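Local coordinates for protein nicotinate-nucleotide pyrophosphorylase (Francisella tularensis subsp. tularensis, PDB 3TQV) that probably converts quinolinate and phosphoribosyl pyrophosphate into nicotinate mononucleotide, carbon dioxide and diphosphate, a step of NAD biosynthesis, at residues 41-55 with 87-101. Residues are numbered along the deposited sequence; the frame is centred on the assembly and turned at random.
Sequences AEDIDTTAFCITREE and VPANARIFELKGNVR
Strands 45-52 and 92-97 pair antiparallel as the two central strands of the four-stranded antiparallel sheet of the N-terminal domain of this quinolinate phosphoribosyltransferase, whose outer strands are 76-79 and, from the C-terminal end of the chain, 281-285. Backbone bonds run from Thr46 with Gly98, through Ala48 with Leu96, to Cys50, whose O takes Ile93 N at 2.9 Å. Ala48, Cys50, Phe94 and Leu96 share one face, where Phe94 and Leu96 touch Ile110 and Ile103 of helix 100-130. Cys50 CB sits over the Phe94 ring, 3.6 Å from its centroid in a CH-pi contact, and SG, turned anti to the backbone N (chi1 171°), reaches Ile93 CD1. On the other face, the guanidinium of Arg92 lies flat on the Phe49 ring, a cation-pi stack with planes only 6° apart and Arg92 CZ 3.6 Å from the ring centroid. The extended Arg92 chain carries the guanidinium across the ring, NE above CD1 and NH2 above CE2, while NH1 forms a salt bridge with Glu95 OE2 whose hydrogen bond is weak and which may help to keep the guanidinium flat on the ring. At the far end the chain turns at Gly98, whose backbone angles call for glycine, into the helix starting at Val100; Asn99 is the N-cap, its OD1 accepting from Ser102 N and, weakly, from Arg101 N. Its ND2 donates a hydrogen bond to Asp43 OD1, 3.1 Å, from above the carboxylate plane, and a water links ND2 to Asp45 OD1. Asp43 CB covers one face of the Arg101 guanidinium, which grips a single backbone oxygen side-on: NE and NH2 both donate to Ala41 O, at 2.8 and 2.9 Å, and that oxygen lies close to the guanidinium plane.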
ATOM      1  N   ALA B  41      -6.333  21.105  23.080  1.00 18.80           N
ATOM      2  CA  ALA B  41      -5.330  20.636  24.036  1.00 22.25           C
ATOM      3  C   ALA B  41      -4.496  21.780  24.610  1.00 23.24           C
ATOM      4  O   ALA B  41      -4.303  22.798  23.958  1.00 23.76           O
ATOM      5  CB  ALA B  41      -4.440  19.586  23.409  1.00 27.60           C
ATOM      6  N   GLU B  42      -4.026  21.620  25.844  1.00 32.22           N
ATOM      7  CA  GLU B  42      -3.182  22.638  26.452  1.00 36.16           C
ATOM      8  C   GLU B  42      -2.016  22.898  25.515  1.00 36.29           C
ATOM      9  O   GLU B  42      -1.486  21.965  24.921  1.00 34.41           O
ATOM     10  CB  GLU B  42      -2.650  22.184  27.816  1.00 36.87           C
ATOM     11  CG  GLU B  42      -3.576  22.396  29.002  1.00 42.77           C
ATOM     12  CD  GLU B  42      -2.821  22.379  30.335  1.00 48.84           C
ATOM     13  OE1 GLU B  42      -2.907  21.367  31.071  1.00 54.01           O
ATOM     14  OE2 GLU B  42      -2.133  23.376  30.646  1.00 40.72           O
ATOM     15  N   ASP B  43      -1.627  24.161  25.376  1.00 39.84           N
ATOM     16  CA  ASP B  43      -0.535  24.536  24.483  1.00 40.76           C
ATOM     17  C   ASP B  43       0.788  24.487  25.248  1.00 37.52           C
ATOM     18  O   ASP B  43       1.396  25.517  25.533  1.00 36.95           O
ATOM     19  CB  ASP B  43      -0.784  25.932  23.902  1.00 41.17           C
ATOM     20  CG  ASP B  43       0.197  26.299  22.805  1.00 44.28           C
ATOM     21  OD1 ASP B  43       0.650  25.395  22.069  1.00 38.15           O
ATOM     22  OD2 ASP B  43       0.515  27.497  22.671  1.00 52.57           O
ATOM     23  N   ILE B  44       1.220  23.276  25.584  1.00 33.86           N
ATOM     24  CA  ILE B  44       2.386  23.079  26.432  1.00 31.35           C
ATOM     25  C   ILE B  44       3.306  21.979  25.893  1.00 29.37           C
ATOM     26  O   ILE B  44       3.009  21.331  24.888  1.00 26.28           O
ATOM     27  CB  ILE B  44       1.965  22.681  27.852  1.00 29.46           C
ATOM     28  CG1 ILE B  44       1.391  21.262  27.854  1.00 35.37           C
ATOM     29  CG2 ILE B  44       0.934  23.663  28.409  1.00 23.69           C
ATOM     30  CD1 ILE B  44       1.579  20.530  29.181  1.00 41.66           C
ATOM     31  N   ASP B  45       4.436  21.774  26.554  1.00 36.51           N
ATOM     32  CA  ASP B  45       5.300  20.662  26.190  1.00 36.33           C
ATOM     33  C   ASP B  45       4.878  19.418  26.948  1.00 35.16           C
ATOM     34  O   ASP B  45       4.319  19.493  28.045  1.00 35.85           O
ATOM     35  CB  ASP B  45       6.775  20.974  26.468  1.00 37.55           C
ATOM     36  CG  ASP B  45       7.431  21.751  25.336  1.00 45.99           C
ATOM     37  OD1 ASP B  45       6.713  22.169  24.406  1.00 42.45           O
ATOM     38  OD2 ASP B  45       8.661  21.951  25.377  1.00 61.56           O
ATOM     39  N   THR B  46       5.136  18.269  26.347  1.00 22.53           N
ATOM     40  CA  THR B  46       5.003  17.013  27.048  1.00 16.24           C
ATOM     41  C   THR B  46       5.940  15.969  26.464  1.00 20.92           C
ATOM     42  O   THR B  46       6.963  16.290  25.862  1.00 21.84           O
ATOM     43  CB  THR B  46       3.567  16.498  27.033  1.00 18.51           C
ATOM     44  OG1 THR B  46       3.501  15.282  27.781  1.00 17.89           O
ATOM     45  CG2 THR B  46       3.083  16.246  25.617  1.00 21.73           C
ATOM     46  N   THR B  47       5.561  14.717  26.628  1.00 24.57           N
ATOM     47  CA  THR B  47       6.434  13.604  26.354  1.00 22.72           C
ATOM     48  C   THR B  47       5.599  12.520  25.697  1.00 24.06           C
ATOM     49  O   THR B  47       4.376  12.523  25.807  1.00 23.69           O
ATOM     50  CB  THR B  47       7.014  13.076  27.691  1.00 23.26           C
ATOM     51  OG1 THR B  47       8.446  12.978  27.612  1.00 26.78           O
ATOM     52  CG2 THR B  47       6.378  11.727  28.084  1.00 18.75           C
ATOM     53  N   ALA B  48       6.244  11.588  25.013  1.00 19.09           N
ATOM     54  CA  ALA B  48       5.507  10.482  24.407  1.00 15.86           C
ATOM     55  C   ALA B  48       6.441   9.377  23.951  1.00 12.80           C
ATOM     56  O   ALA B  48       7.657   9.535  23.966  1.00  9.57           O
ATOM     57  CB  ALA B  48       4.664  10.980  23.242  1.00  9.22           C
ATOM     58  N   PHE B  49       5.873   8.258  23.529  1.00 12.04           N
ATOM     59  CA  PHE B  49       6.699   7.179  23.021  1.00 16.82           C
ATOM     60  C   PHE B  49       5.878   6.222  22.176  1.00 15.36           C
ATOM     61  O   PHE B  49       4.667   6.126  22.339  1.00 11.28           O
ATOM     62  CB  PHE B  49       7.403   6.453  24.169  1.00 11.58           C
ATOM     63  CG  PHE B  49       6.467   5.749  25.124  1.00 20.97           C
ATOM     64  CD1 PHE B  49       6.009   4.462  24.850  1.00 25.45           C
ATOM     65  CD2 PHE B  49       6.064   6.364  26.302  1.00 24.59           C
ATOM     66  CE1 PHE B  49       5.166   3.811  25.721  1.00 20.42           C
ATOM     67  CE2 PHE B  49       5.212   5.718  27.182  1.00 23.49           C
ATOM     68  CZ  PHE B  49       4.767   4.439  26.899  1.00 20.76           C
ATOM     69  N   CYS B  50       6.540   5.516  21.271  1.00 24.85           N
ATOM     70  CA  CYS B  50       5.841   4.674  20.317  1.00 17.03           C
ATOM     71  C   CYS B  50       6.177   3.199  20.521  1.00 18.21           C
ATOM     72  O   CYS B  50       7.350   2.834  20.584  1.00 22.78           O
ATOM     73  CB  CYS B  50       6.204   5.114  18.893  1.00 14.21           C
ATOM     74  SG  CYS B  50       5.613   4.018  17.592  1.00 17.50           S
ATOM     75  N   ILE B  51       5.162   2.348  20.621  1.00 23.62           N
ATOM     76  CA  ILE B  51       5.410   0.915  20.724  1.00 29.19           C
ATOM     77  C   ILE B  51       4.968   0.149  19.503  1.00 31.99           C
ATOM     78  O   ILE B  51       4.036   0.551  18.821  1.00 31.29           O
ATOM     79  CB  ILE B  51       4.637   0.274  21.877  1.00 31.18           C
ATOM     80  CG1 ILE B  51       3.424   1.122  22.236  1.00 30.70           C
ATOM     81  CG2 ILE B  51       5.543   0.039  23.068  1.00 21.46           C
ATOM     82  CD1 ILE B  51       2.444   0.371  23.081  1.00 33.28           C
ATOM     83  N   THR B  52       5.631  -0.976  19.257  1.00 24.05           N
ATOM     84  CA  THR B  52       5.060  -2.029  18.435  1.00 22.45           C
ATOM     85  C   THR B  52       4.219  -2.915  19.345  1.00 22.66           C
ATOM     86  O   THR B  52       4.485  -3.018  20.537  1.00 27.16           O
ATOM     87  CB  THR B  52       6.116  -2.942  17.840  1.00 19.80           C
ATOM     88  OG1 THR B  52       7.338  -2.229  17.657  1.00 26.96           O
ATOM     89  CG2 THR B  52       5.641  -3.458  16.512  1.00 20.08           C
ATOM     90  N   ARG B  53       3.204  -3.557  18.791  1.00 22.32           N
ATOM     91  CA  ARG B  53       2.490  -4.551  19.563  1.00 27.04           C
ATOM     92  C   ARG B  53       2.917  -5.941  19.071  1.00 27.99           C
ATOM     93  O   ARG B  53       2.405  -6.961  19.530  1.00 24.33           O
ATOM     94  CB  ARG B  53       0.979  -4.356  19.434  1.00 28.74           C
ATOM     95  CG  ARG B  53       0.481  -2.951  19.722  1.00 27.41           C
ATOM     96  CD  ARG B  53       0.336  -2.686  21.221  1.00 33.49           C
ATOM     97  NE  ARG B  53      -0.593  -1.589  21.485  1.00 36.75           N
ATOM     98  CZ  ARG B  53      -0.738  -0.972  22.656  1.00 41.10           C
ATOM     99  NH1 ARG B  53      -0.006  -1.324  23.705  1.00 38.00           N
ATOM    100  NH2 ARG B  53      -1.623   0.010  22.778  1.00 41.20           N
ATOM    101  N   GLU B  54       3.869  -5.974  18.143  1.00 19.33           N
ATOM    102  CA  GLU B  54       4.276  -7.233  17.534  1.00 17.00           C
ATOM    103  C   GLU B  54       5.695  -7.152  17.027  1.00 16.13           C
ATOM    104  O   GLU B  54       6.203  -6.075  16.782  1.00 19.28           O
ATOM    105  CB  GLU B  54       3.326  -7.604  16.397  1.00 23.74           C
ATOM    106  CG  GLU B  54       3.006  -6.435  15.475  1.00 23.16           C
ATOM    107  CD  GLU B  54       2.218  -6.839  14.241  1.00 29.89           C
ATOM    108  OE1 GLU B  54       1.179  -6.181  13.969  1.00 28.55           O
ATOM    109  OE2 GLU B  54       2.646  -7.799  13.543  1.00 32.47           O
ATOM    110  N   GLU B  55       6.348  -8.295  16.894  1.00 23.06           N
ATOM    111  CA  GLU B  55       7.727  -8.323  16.412  1.00 28.20           C
ATOM    112  C   GLU B  55       7.760  -7.777  14.997  1.00 24.48           C
ATOM    113  O   GLU B  55       6.819  -7.980  14.221  1.00 29.34           O
ATOM    114  CB  GLU B  55       8.273  -9.747  16.447  1.00 29.11           C
ATOM    115  CG  GLU B  55       9.765  -9.892  16.181  1.00 32.54           C
ATOM    116  CD  GLU B  55      10.222 -11.336  16.350  1.00 37.71           C
ATOM    117  OE1 GLU B  55      10.604 -11.970  15.345  1.00 46.78           O
ATOM    118  OE2 GLU B  55      10.176 -11.834  17.494  1.00 38.72           O
ATOM    119  N   VAL B  87      12.864  -5.472  15.856  1.00 17.25           N
ATOM    120  CA  VAL B  87      12.310  -4.927  17.080  1.00 20.34           C
ATOM    121  C   VAL B  87      11.375  -5.931  17.733  1.00 20.96           C
ATOM    122  O   VAL B  87      10.445  -6.431  17.097  1.00 20.75           O
ATOM    123  CB  VAL B  87      11.517  -3.658  16.793  1.00 22.88           C
ATOM    124  CG1 VAL B  87      10.898  -3.115  18.088  1.00 17.59           C
ATOM    125  CG2 VAL B  87      12.406  -2.624  16.118  1.00 21.26           C
ATOM    126  N   PRO B  88      11.611  -6.233  19.012  1.00 24.31           N
ATOM    127  CA  PRO B  88      10.794  -7.219  19.723  1.00 26.34           C
ATOM    128  C   PRO B  88       9.416  -6.676  19.998  1.00 27.00           C
ATOM    129  O   PRO B  88       9.277  -5.484  20.241  1.00 25.14           O
ATOM    130  CB  PRO B  88      11.536  -7.406  21.054  1.00 26.66           C
ATOM    131  CG  PRO B  88      12.900  -6.794  20.849  1.00 28.64           C
ATOM    132  CD  PRO B  88      12.691  -5.699  19.853  1.00 24.95           C
ATOM    133  N   ALA B  89       8.412  -7.540  19.955  1.00 13.90           N
ATOM    134  CA  ALA B  89       7.054  -7.157  20.342  1.00 14.57           C
ATOM    135  C   ALA B  89       7.030  -6.395  21.669  1.00 13.98           C
ATOM    136  O   ALA B  89       7.669  -6.811  22.641  1.00 13.63           O
ATOM    137  CB  ALA B  89       6.152  -8.385  20.419  1.00 19.46           C
ATOM    138  N   ASN B  90       6.312  -5.274  21.672  1.00 23.16           N
ATOM    139  CA  ASN B  90       6.063  -4.477  22.873  1.00 27.36           C
ATOM    140  C   ASN B  90       7.214  -3.580  23.296  1.00 30.63           C
ATOM    141  O   ASN B  90       7.236  -3.068  24.412  1.00 24.41           O
ATOM    142  CB  ASN B  90       5.579  -5.362  24.027  1.00 26.48           C
ATOM    143  CG  ASN B  90       4.189  -5.940  23.762  1.00 32.46           C
ATOM    144  OD1 ASN B  90       3.272  -5.219  23.317  1.00 26.46           O
ATOM    145  ND2 ASN B  90       4.033  -7.248  23.999  1.00 27.82           N
ATOM    146  N   ALA B  91       8.156  -3.368  22.386  1.00 29.66           N
ATOM    147  CA  ALA B  91       9.306  -2.524  22.663  1.00 28.00           C
ATOM    148  C   ALA B  91       9.063  -1.107  22.164  1.00 27.12           C
ATOM    149  O   ALA B  91       8.287  -0.892  21.224  1.00 25.31           O
ATOM    150  CB  ALA B  91      10.551  -3.102  22.018  1.00 22.32           C
ATOM    151  N   ARG B  92       9.729  -0.144  22.800  1.00 27.33           N
ATOM    152  CA  ARG B  92       9.612   1.251  22.419  1.00 28.30           C
ATOM    153  C   ARG B  92      10.599   1.529  21.298  1.00 27.91           C
ATOM    154  O   ARG B  92      11.797   1.289  21.458  1.00 28.65           O
ATOM    155  CB  ARG B  92       9.933   2.163  23.604  1.00 24.34           C
ATOM    156  CG  ARG B  92       8.985   2.103  24.788  1.00 27.79           C
ATOM    157  CD  ARG B  92       9.321   3.236  25.750  1.00 37.61           C
ATOM    158  NE  ARG B  92       8.531   3.216  26.981  1.00 38.72           N
ATOM    159  CZ  ARG B  92       8.568   4.179  27.899  1.00 36.71           C
ATOM    160  NH1 ARG B  92       9.349   5.233  27.713  1.00 29.57           N
ATOM    161  NH2 ARG B  92       7.825   4.097  28.992  1.00 34.96           N
ATOM    162  N   ILE B  93      10.119   2.042  20.167  1.00 26.01           N
ATOM    163  CA  ILE B  93      11.027   2.327  19.061  1.00 27.25           C
ATOM    164  C   ILE B  93      11.610   3.739  19.106  1.00 21.10           C
ATOM    165  O   ILE B  93      12.774   3.954  18.747  1.00 22.25           O
ATOM    166  CB  ILE B  93      10.402   2.016  17.686  1.00 27.45           C
ATOM    167  CG1 ILE B  93       9.033   2.675  17.548  1.00 27.92           C
ATOM    168  CG2 ILE B  93      10.251   0.511  17.514  1.00 28.36           C
ATOM    169  CD1 ILE B  93       8.196   2.092  16.438  1.00 25.74           C
ATOM    170  N   PHE B  94      10.823   4.703  19.564  1.00 13.79           N
ATOM    171  CA  PHE B  94      11.363   6.046  19.702  1.00 18.68           C
ATOM    172  C   PHE B  94      10.650   6.789  20.799  1.00 19.13           C
ATOM    173  O   PHE B  94       9.605   6.357  21.257  1.00 22.23           O
ATOM    174  CB  PHE B  94      11.310   6.824  18.377  1.00 19.12           C
ATOM    175  CG  PHE B  94       9.909   7.137  17.898  1.00 18.98           C
ATOM    176  CD1 PHE B  94       9.246   8.279  18.346  1.00 18.98           C
ATOM    177  CD2 PHE B  94       9.269   6.301  17.001  1.00 15.86           C
ATOM    178  CE1 PHE B  94       7.958   8.575  17.915  1.00 18.06           C
ATOM    179  CE2 PHE B  94       7.989   6.578  16.566  1.00 18.46           C
ATOM    180  CZ  PHE B  94       7.322   7.719  17.021  1.00 15.41           C
ATOM    181  N   GLU B  95      11.237   7.893  21.241  1.00 31.34           N
ATOM    182  CA  GLU B  95      10.622   8.728  22.263  1.00 29.35           C
ATOM    183  C   GLU B  95      10.536  10.155  21.782  1.00 29.19           C
ATOM    184  O   GLU B  95      11.370  10.627  21.002  1.00 29.64           O
ATOM    185  CB  GLU B  95      11.395   8.655  23.575  1.00 28.83           C
ATOM    186  CG  GLU B  95      11.184   7.347  24.312  1.00 32.81           C
ATOM    187  CD  GLU B  95      12.156   7.154  25.461  1.00 43.55           C
ATOM    188  OE1 GLU B  95      13.219   7.816  25.460  1.00 43.11           O
ATOM    189  OE2 GLU B  95      11.851   6.336  26.362  1.00 35.42           O
ATOM    190  N   LEU B  96       9.493  10.833  22.232  1.00 26.79           N
ATOM    191  CA  LEU B  96       9.261  12.199  21.814  1.00 27.59           C
ATOM    192  C   LEU B  96       9.226  13.099  23.036  1.00 27.74           C
ATOM    193  O   LEU B  96       8.755  12.709  24.111  1.00 26.02           O
ATOM    194  CB  LEU B  96       7.951  12.320  21.017  1.00 26.71           C
ATOM    195  CG  LEU B  96       7.752  11.624  19.656  1.00 27.40           C
ATOM    196  CD1 LEU B  96       6.356  11.913  19.124  1.00 23.70           C
ATOM    197  CD2 LEU B  96       8.785  12.035  18.606  1.00 23.79           C
ATOM    198  N   LYS B  97       9.761  14.297  22.859  1.00 34.38           N
ATOM    199  CA  LYS B  97       9.592  15.365  23.819  1.00 39.07           C
ATOM    200  C   LYS B  97       9.226  16.616  23.025  1.00 35.98           C
ATOM    201  O   LYS B  97       9.941  17.008  22.087  1.00 30.21           O
ATOM    202  CB  LYS B  97      10.875  15.559  24.620  1.00 44.70           C
ATOM    203  CG  LYS B  97      10.958  16.856  25.395  1.00 49.94           C
ATOM    204  CD  LYS B  97      10.665  16.659  26.872  1.00 54.21           C
ATOM    205  CE  LYS B  97      11.363  17.726  27.727  1.00 69.65           C
ATOM    206  NZ  LYS B  97      12.788  17.372  28.045  1.00 48.50           N
ATOM    207  N   GLY B  98       8.091  17.224  23.352  1.00 17.63           N
ATOM    208  CA  GLY B  98       7.725  18.437  22.656  1.00 18.09           C
ATOM    209  C   GLY B  98       6.323  18.901  22.903  1.00 16.01           C
ATOM    210  O   GLY B  98       5.719  18.536  23.902  1.00 14.07           O
ATOM    211  N   ASN B  99       5.809  19.712  21.981  1.00 20.40           N
ATOM    212  CA  ASN B  99       4.485  20.311  22.109  1.00 22.95           C
ATOM    213  C   ASN B  99       3.345  19.319  21.883  1.00 21.57           C
ATOM    214  O   ASN B  99       3.346  18.578  20.911  1.00 23.83           O
ATOM    215  CB  ASN B  99       4.357  21.493  21.146  1.00 25.09           C
ATOM    216  CG  ASN B  99       2.992  22.143  21.204  1.00 30.61           C
ATOM    217  OD1 ASN B  99       2.059  21.725  20.512  1.00 29.08           O
ATOM    218  ND2 ASN B  99       2.862  23.168  22.043  1.00 28.69           N
ATOM    219  N   VAL B 100       2.368  19.327  22.786  1.00 23.75           N
ATOM    220  CA  VAL B 100       1.218  18.423  22.733  1.00 23.91           C
ATOM    221  C   VAL B 100       0.482  18.454  21.385  1.00 23.50           C
ATOM    222  O   VAL B 100       0.147  17.414  20.816  1.00 21.51           O
ATOM    223  CB  VAL B 100       0.193  18.789  23.816  1.00 20.17           C
ATOM    224  CG1 VAL B 100      -0.668  17.603  24.137  1.00 24.79           C
ATOM    225  CG2 VAL B 100       0.885  19.277  25.056  1.00 29.96           C
ATOM    226  N   ARG B 101       0.233  19.661  20.889  1.00 20.77           N
ATOM    227  CA  ARG B 101      -0.584  19.856  19.705  1.00 21.42           C
ATOM    228  C   ARG B 101       0.149  19.357  18.482  1.00 20.99           C
ATOM    229  O   ARG B 101      -0.397  18.623  17.672  1.00 23.77           O
ATOM    230  CB  ARG B 101      -0.949  21.338  19.559  1.00 22.60           C
ATOM    231  CG  ARG B 101      -1.581  21.915  20.809  1.00 23.33           C
ATOM    232  CD  ARG B 101      -2.161  23.284  20.553  1.00 24.59           C
ATOM    233  NE  ARG B 101      -2.956  23.776  21.677  1.00 26.48           N
ATOM    234  CZ  ARG B 101      -3.440  25.009  21.750  1.00 28.45           C
ATOM    235  NH1 ARG B 101      -3.208  25.857  20.766  1.00 24.05           N
ATOM    236  NH2 ARG B 101      -4.148  25.395  22.793  1.00 30.66           N
TER
HETATM  237  O   HOH W   1       4.951  24.203  23.559  1.00 27.19           O
HETATM  238  O   HOH W   2       1.787  -7.364  22.047  1.00 27.19           O
HETATM  239  O   HOH W   3       8.717 -10.339  20.234  1.00 27.19           O